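Local coordinates for hypothetical glycoside hydrolase (Parabacteroides distasonis, PDB 3TAW), which is of unknown function but probably folds as a five-bladed beta-propeller, as in related glycoside-active enzymes, at residues A[26-31]-A[342-347]; A[46-51]-A[69-74]. All coordinates share one frame; numbering follows the deposited sequence.

Contact 1 (A[26-31]-A[342-347])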
loop_
_atom_site.group_PDB
_atom_site.type_symbol
_atom_site.label_atom_id
_atom_site.label_comp_id
_atom_site.label_asym_id
_atom_site.label_seq_id
_atom_site.Cartn_x
_atom_site.Cartn_y
_atom_site.Cartn_z
ATOM N N VAL A 26 -5.167 -14.816 -6.376
ATOM C CA VAL A 26 -4.729 -14.625 -7.748
ATOM C C VAL A 26 -3.197 -14.674 -7.917
ATOM O O VAL A 26 -2.715 -14.851 -9.034
ATOM C CB VAL A 26 -5.326 -13.338 -8.360
ATOM C CG1 VAL A 26 -6.848 -13.452 -8.423
ATOM C CG2 VAL A 26 -4.868 -12.103 -7.586
ATOM N N ILE A 27 -2.443 -14.504 -6.818
ATOM C CA ILE A 27 -0.985 -14.713 -6.815
ATOM C C ILE A 27 -0.605 -15.545 -5.611
ATOM O O ILE A 27 -0.912 -15.186 -4.471
ATOM C CB ILE A 27 -0.139 -13.413 -6.772
ATOM C CG1 ILE A 27 -0.601 -12.421 -7.843
ATOM C CG2 ILE A 27 1.413 -13.729 -6.844
ATOM C CD1 ILE A 27 -0.074 -12.652 -9.226
ATOM N N LYS A 28 0.052 -16.666 -5.896
ATOM C CA LYS A 28 0.582 -17.568 -4.887
ATOM C C LYS A 28 2.111 -17.733 -5.068
ATOM O O LYS A 28 2.639 -17.505 -6.153
ATOM C CB LYS A 28 -0.071 -18.927 -5.050
ATOM C CG LYS A 28 -1.590 -18.951 -5.031
ATOM C CD LYS A 28 -2.104 -20.373 -5.332
ATOM C CE LYS A 28 -3.611 -20.377 -5.516
ATOM N NZ LYS A 28 -4.137 -21.623 -6.193
ATOM N N PRO A 29 2.822 -18.160 -4.013
ATOM C CA PRO A 29 4.261 -18.450 -4.124
ATOM C C PRO A 29 4.620 -19.453 -5.216
ATOM O O PRO A 29 3.818 -20.352 -5.553
ATOM C CB PRO A 29 4.601 -19.032 -2.740
ATOM C CG PRO A 29 3.638 -18.364 -1.838
ATOM C CD PRO A 29 2.358 -18.314 -2.621
ATOM N N LEU A 30 5.810 -19.279 -5.775
ATOM C CA LEU A 30 6.368 -20.208 -6.776
ATOM C C LEU A 30 7.858 -20.397 -6.478
ATOM O O LEU A 30 8.463 -19.583 -5.794
ATOM C CB LEU A 30 6.196 -19.662 -8.185
ATOM C CG LEU A 30 4.768 -19.517 -8.753
ATOM C CD1 LEU A 30 4.844 -18.714 -10.051
ATOM C CD2 LEU A 30 4.045 -20.894 -8.924
ATOM N N PRO A 31 8.459 -21.481 -6.998
ATOM C CA PRO A 31 9.875 -21.778 -6.754
ATOM C C PRO A 31 10.871 -21.079 -7.692
ATOM O O PRO A 31 12.052 -21.443 -7.729
ATOM C CB PRO A 31 9.943 -23.308 -6.958
ATOM C CG PRO A 31 8.903 -23.591 -7.955
ATOM C CD PRO A 31 7.781 -22.570 -7.722
ATOM N N ASP A 342 -0.641 -12.028 5.043
ATOM C CA ASP A 342 0.791 -11.921 4.703
ATOM C C ASP A 342 1.294 -13.102 3.865
ATOM O O ASP A 342 2.489 -13.446 3.915
ATOM C CB ASP A 342 1.674 -11.738 5.952
ATOM C CG ASP A 342 1.606 -10.332 6.540
ATOM O OD1 ASP A 342 0.867 -9.476 6.005
ATOM O OD2 ASP A 342 2.363 -10.094 7.499
ATOM N N SER A 343 0.402 -13.701 3.077
ATOM C CA SER A 343 0.744 -14.924 2.350
ATOM C C SER A 343 0.352 -14.999 0.888
ATOM O O SER A 343 1.052 -15.669 0.114
ATOM C CB SER A 343 0.179 -16.150 3.064
ATOM O OG SER A 343 0.890 -16.391 4.270
ATOM N N PHE A 344 -0.776 -14.382 0.522
ATOM C CA PHE A 344 -1.289 -14.415 -0.851
ATOM C C PHE A 344 -1.761 -13.027 -1.299
ATOM O O PHE A 344 -1.903 -12.119 -0.476
ATOM C CB PHE A 344 -2.444 -15.399 -1.011
ATOM C CG PHE A 344 -2.109 -16.811 -0.570
ATOM C CD1 PHE A 344 -1.474 -17.683 -1.422
ATOM C CD2 PHE A 344 -2.436 -17.252 0.706
ATOM C CE1 PHE A 344 -1.164 -18.987 -1.017
ATOM C CE2 PHE A 344 -2.109 -18.551 1.114
ATOM C CZ PHE A 344 -1.480 -19.404 0.246
ATOM N N VAL A 345 -1.978 -12.889 -2.607
ATOM C CA VAL A 345 -2.680 -11.740 -3.161
ATOM C C VAL A 345 -4.076 -12.161 -3.632
ATOM O O VAL A 345 -4.229 -13.179 -4.319
ATOM C CB VAL A 345 -1.917 -11.108 -4.319
ATOM C CG1 VAL A 345 -2.744 -9.943 -4.931
ATOM C CG2 VAL A 345 -0.531 -10.631 -3.837
ATOM N N ALA A 346 -5.070 -11.356 -3.289
ATOM C CA ALA A 346 -6.450 -11.527 -3.755
ATOM C C ALA A 346 -6.992 -10.237 -4.381
ATOM O O ALA A 346 -6.391 -9.162 -4.224
ATOM C CB ALA A 346 -7.376 -12.007 -2.608
ATOM N N VAL A 347 -8.081 -10.395 -5.147
ATOM C CA VAL A 347 -8.778 -9.302 -5.818
ATOM C C VAL A 347 -10.258 -9.249 -5.394
ATOM O O VAL A 347 -10.900 -10.275 -5.173
ATOM C CB VAL A 347 -8.649 -9.391 -7.365
ATOM C CG1 VAL A 347 -9.419 -10.592 -7.950
ATOM C CG2 VAL A 347 -9.070 -8.070 -8.018
#
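Val26 and Ile27 together face the single residue Val345, making a classic beta bulge at the only bridge between 26-31 and 342-347. Both amides turn to one carbonyl oxygen: Val26 N lies 2.8 Å from Val345 O, with a bent N-H...O angle of 139°, while Ile27 N makes a weak second bond to Val345 O at 3.3 Å. The return bond, Val345 N to Ile27 O at 3.1 Å, is nearly straight at 177°. Ile27 O also sits at the edge of the Phe344 ring, close to its plane.

The side chains of Ile27 and Val345 lie side by side and point the same way, CB to CB at 3.8 Å. The Val26 branches are shared out: CG2 meets Val345 CG1 at 4.0 Å, and CG1 touches Val347 CG1 at 3.9 Å. Phe344 has its CG anti to the carbonyl carbon, which swings the ring toward the other segment. There CD1 lies 3.8 Å from Lys28 CG, and CE1 meets Pro29 CD at 3.9 Å, the proline crossing at about a right angle.

The segments run 163° apart, so residues 26-28 lie antiparallel along the outermost strand, 344-350, of the antiparallel sheet it forms with 333-340 and 322-330. An N-terminal piece edging the C-terminal sheet is consistent with the ring closure of a beta-propeller.

Contact 2 (A[46-51]-A[69-74])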
loop_
_atom_site.group_PDB
_atom_site.type_symbol
_atom_site.label_atom_id
_atom_site.label_comp_id
_atom_site.label_asym_id
_atom_site.label_seq_id
_atom_site.Cartn_x
_atom_site.Cartn_y
_atom_site.Cartn_z
ATOM N N GLU A 46 10.418 -15.866 -4.544
ATOM C CA GLU A 46 8.984 -15.817 -4.254
ATOM C C GLU A 46 8.466 -17.136 -3.708
ATOM O O GLU A 46 7.270 -17.452 -3.785
ATOM C CB GLU A 46 8.196 -15.365 -5.487
ATOM C CG GLU A 46 8.420 -16.168 -6.745
ATOM C CD GLU A 46 7.575 -15.694 -7.909
ATOM O OE1 GLU A 46 6.737 -14.775 -7.701
ATOM O OE2 GLU A 46 7.748 -16.254 -9.024
ATOM N N GLU A 47 9.357 -17.878 -3.070
ATOM C CA GLU A 47 9.046 -19.228 -2.625
ATOM C C GLU A 47 8.144 -19.295 -1.405
ATOM O O GLU A 47 7.423 -20.265 -1.228
ATOM C CB GLU A 47 10.377 -19.938 -2.337
ATOM C CG GLU A 47 10.283 -21.330 -1.804
ATOM C CD GLU A 47 11.649 -21.983 -1.799
ATOM O OE1 GLU A 47 12.529 -21.477 -1.077
ATOM O OE2 GLU A 47 11.841 -22.962 -2.556
ATOM N N SER A 48 8.183 -18.285 -0.548
ATOM C CA SER A 48 7.491 -18.387 0.745
ATOM C C SER A 48 6.108 -17.753 0.775
ATOM O O SER A 48 5.127 -18.389 1.166
ATOM C CB SER A 48 8.353 -17.783 1.848
ATOM O OG SER A 48 7.796 -18.083 3.132
ATOM N N ASP A 49 6.030 -16.490 0.382
ATOM C CA ASP A 49 4.781 -15.714 0.502
ATOM C C ASP A 49 4.762 -14.619 -0.562
ATOM O O ASP A 49 5.792 -14.050 -0.863
ATOM C CB ASP A 49 4.675 -15.097 1.890
ATOM C CG ASP A 49 4.555 -16.148 3.004
ATOM O OD1 ASP A 49 3.451 -16.694 3.185
ATOM O OD2 ASP A 49 5.572 -16.419 3.700
ATOM N N THR A 50 3.589 -14.336 -1.115
ATOM C CA THR A 50 3.405 -13.315 -2.149
ATOM C C THR A 50 2.166 -12.526 -1.749
ATOM O O THR A 50 1.054 -13.061 -1.788
ATOM C CB THR A 50 3.198 -13.937 -3.550
ATOM O OG1 THR A 50 2.164 -14.934 -3.499
ATOM C CG2 THR A 50 4.509 -14.550 -4.057
ATOM N N PHE A 51 2.352 -11.260 -1.359
ATOM C CA PHE A 51 1.265 -10.537 -0.698
ATOM C C PHE A 51 1.387 -9.029 -0.930
ATOM O O PHE A 51 1.942 -8.643 -1.956
ATOM C CB PHE A 51 1.188 -10.967 0.803
ATOM C CG PHE A 51 2.463 -10.744 1.620
ATOM C CD1 PHE A 51 3.620 -11.525 1.414
ATOM C CD2 PHE A 51 2.468 -9.849 2.678
ATOM C CE1 PHE A 51 4.749 -11.336 2.177
ATOM C CE2 PHE A 51 3.607 -9.670 3.477
ATOM C CZ PHE A 51 4.747 -10.411 3.235
ATOM N N GLU A 69 8.364 -12.755 -0.787
ATOM C CA GLU A 69 9.368 -13.093 0.199
ATOM C C GLU A 69 9.985 -14.447 -0.084
ATOM O O GLU A 69 9.287 -15.404 -0.432
ATOM C CB GLU A 69 8.765 -13.087 1.598
ATOM C CG GLU A 69 8.586 -11.696 2.191
ATOM C CD GLU A 69 8.088 -11.724 3.635
ATOM O OE1 GLU A 69 7.381 -12.698 3.996
ATOM O OE2 GLU A 69 8.423 -10.782 4.405
ATOM N N ASP A 70 11.304 -14.504 0.046
ATOM C CA ASP A 70 12.010 -15.776 0.014
ATOM C C ASP A 70 11.923 -16.504 1.365
ATOM O O ASP A 70 11.285 -16.016 2.312
ATOM C CB ASP A 70 13.440 -15.579 -0.481
ATOM C CG ASP A 70 14.290 -14.695 0.419
ATOM O OD1 ASP A 70 14.057 -14.627 1.649
ATOM O OD2 ASP A 70 15.248 -14.117 -0.112
ATOM N N ASN A 71 12.505 -17.698 1.430
ATOM C CA ASN A 71 12.487 -18.507 2.659
ATOM C C ASN A 71 13.835 -18.441 3.391
ATOM O O ASN A 71 14.252 -19.413 4.033
ATOM C CB ASN A 71 12.110 -19.959 2.308
ATOM C CG ASN A 71 11.245 -20.626 3.373
ATOM O OD1 ASN A 71 10.365 -20.008 3.957
ATOM N ND2 ASN A 71 11.491 -21.914 3.614
ATOM N N SER A 72 14.520 -17.294 3.334
ATOM C CA SER A 72 15.865 -17.197 3.919
ATOM C C SER A 72 15.819 -17.222 5.466
ATOM O O SER A 72 16.821 -17.524 6.118
ATOM C CB SER A 72 16.631 -15.971 3.391
ATOM O OG SER A 72 15.902 -14.769 3.540
ATOM N N ALA A 73 14.644 -16.932 6.029
ATOM C CA ALA A 73 14.368 -17.114 7.451
ATOM C C ALA A 73 12.858 -17.259 7.682
ATOM O O ALA A 73 12.053 -17.023 6.768
ATOM C CB ALA A 73 14.937 -15.944 8.273
ATOM N N GLN A 74 12.486 -17.646 8.899
ATOM C CA GLN A 74 11.078 -17.735 9.319
ATOM C C GLN A 74 10.731 -16.627 10.316
ATOM O O GLN A 74 11.504 -16.354 11.232
ATOM C CB GLN A 74 10.818 -19.102 9.974
ATOM C CG GLN A 74 11.054 -20.289 9.046
ATOM C CD GLN A 74 10.179 -20.241 7.806
ATOM O OE1 GLN A 74 8.949 -20.173 7.904
ATOM N NE2 GLN A 74 10.805 -20.275 6.631
HETATM O O HOH W 1 13.552 -19.029 -0.784
#
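Glu69 OE1 takes a salt bridge from Arg79 NH1 and a hydrogen bond from Gln316 NE2, while the other oxygen, Glu69 OE2, is paired with Arg67. Glu69 OE1 also meets the edge of the Phe51 ring, near the ring plane, 3.5 Å from Phe51 CE1. Ring and carboxylate planes stand 75° apart. Phe51 CG lies between the backbone N and the carbonyl carbon (chi1 58°), a torsion that carries the ring to this carboxylate.

Asp49 OD2 comes within 4.1 Å of Glu69 OE1, a pair of like charges that Arg79 NH1, salt-bridged to both, probably offsets. Ser48 OG donates to Asp49 OD2 over 2.8 Å, arriving 48° out of the carboxylate plane, and is bonded to Arg79 NH2 as well.

The backbone frame is a classic beta bulge, with Ser48 and Asp49 both opposite Glu69, where strands 49-58 and 61-69 of an antiparallel four-stranded sheet meet. Ser48 N reaches Glu69 O at 3.1 Å, and Glu69 N bonds Asp49 O at 2.9 Å. Beyond this bulge a water extends the contact, donating to Glu47 OE1 at 2.7 Å and accepting from Asn71 N at 2.8 Å.

Asp70 closes an Asx turn: its OD1 accepts from Ser72 N and, at 2.6 Å, from Ser72 OG, both on one face of the carboxylate.

How the contacts relate
From the N terminus, the chain passes 26-31, then 46-51 and 69-74, and reaches 342-347 near its end. Contact 2 closes a short loop, with 17 residues between its segments, wholly within the 310-residue span that contact 1 closes; the two nest and do not cross. Contact 1 joins the N-terminal loop to strand 344-350, whereas contact 2 pairs neighbouring strands of the first sheet, 49-58 and 61-69. Their centres lie 11 Å apart and they touch directly: Ser343 OG is 2.8 Å from Asp49 OD1 and Leu30 N is 3.1 Å from Glu46 O, both probable hydrogen bonds. The start of the first sheet is thus joined to the loop leading into the last strand, with 26-31 reaching both.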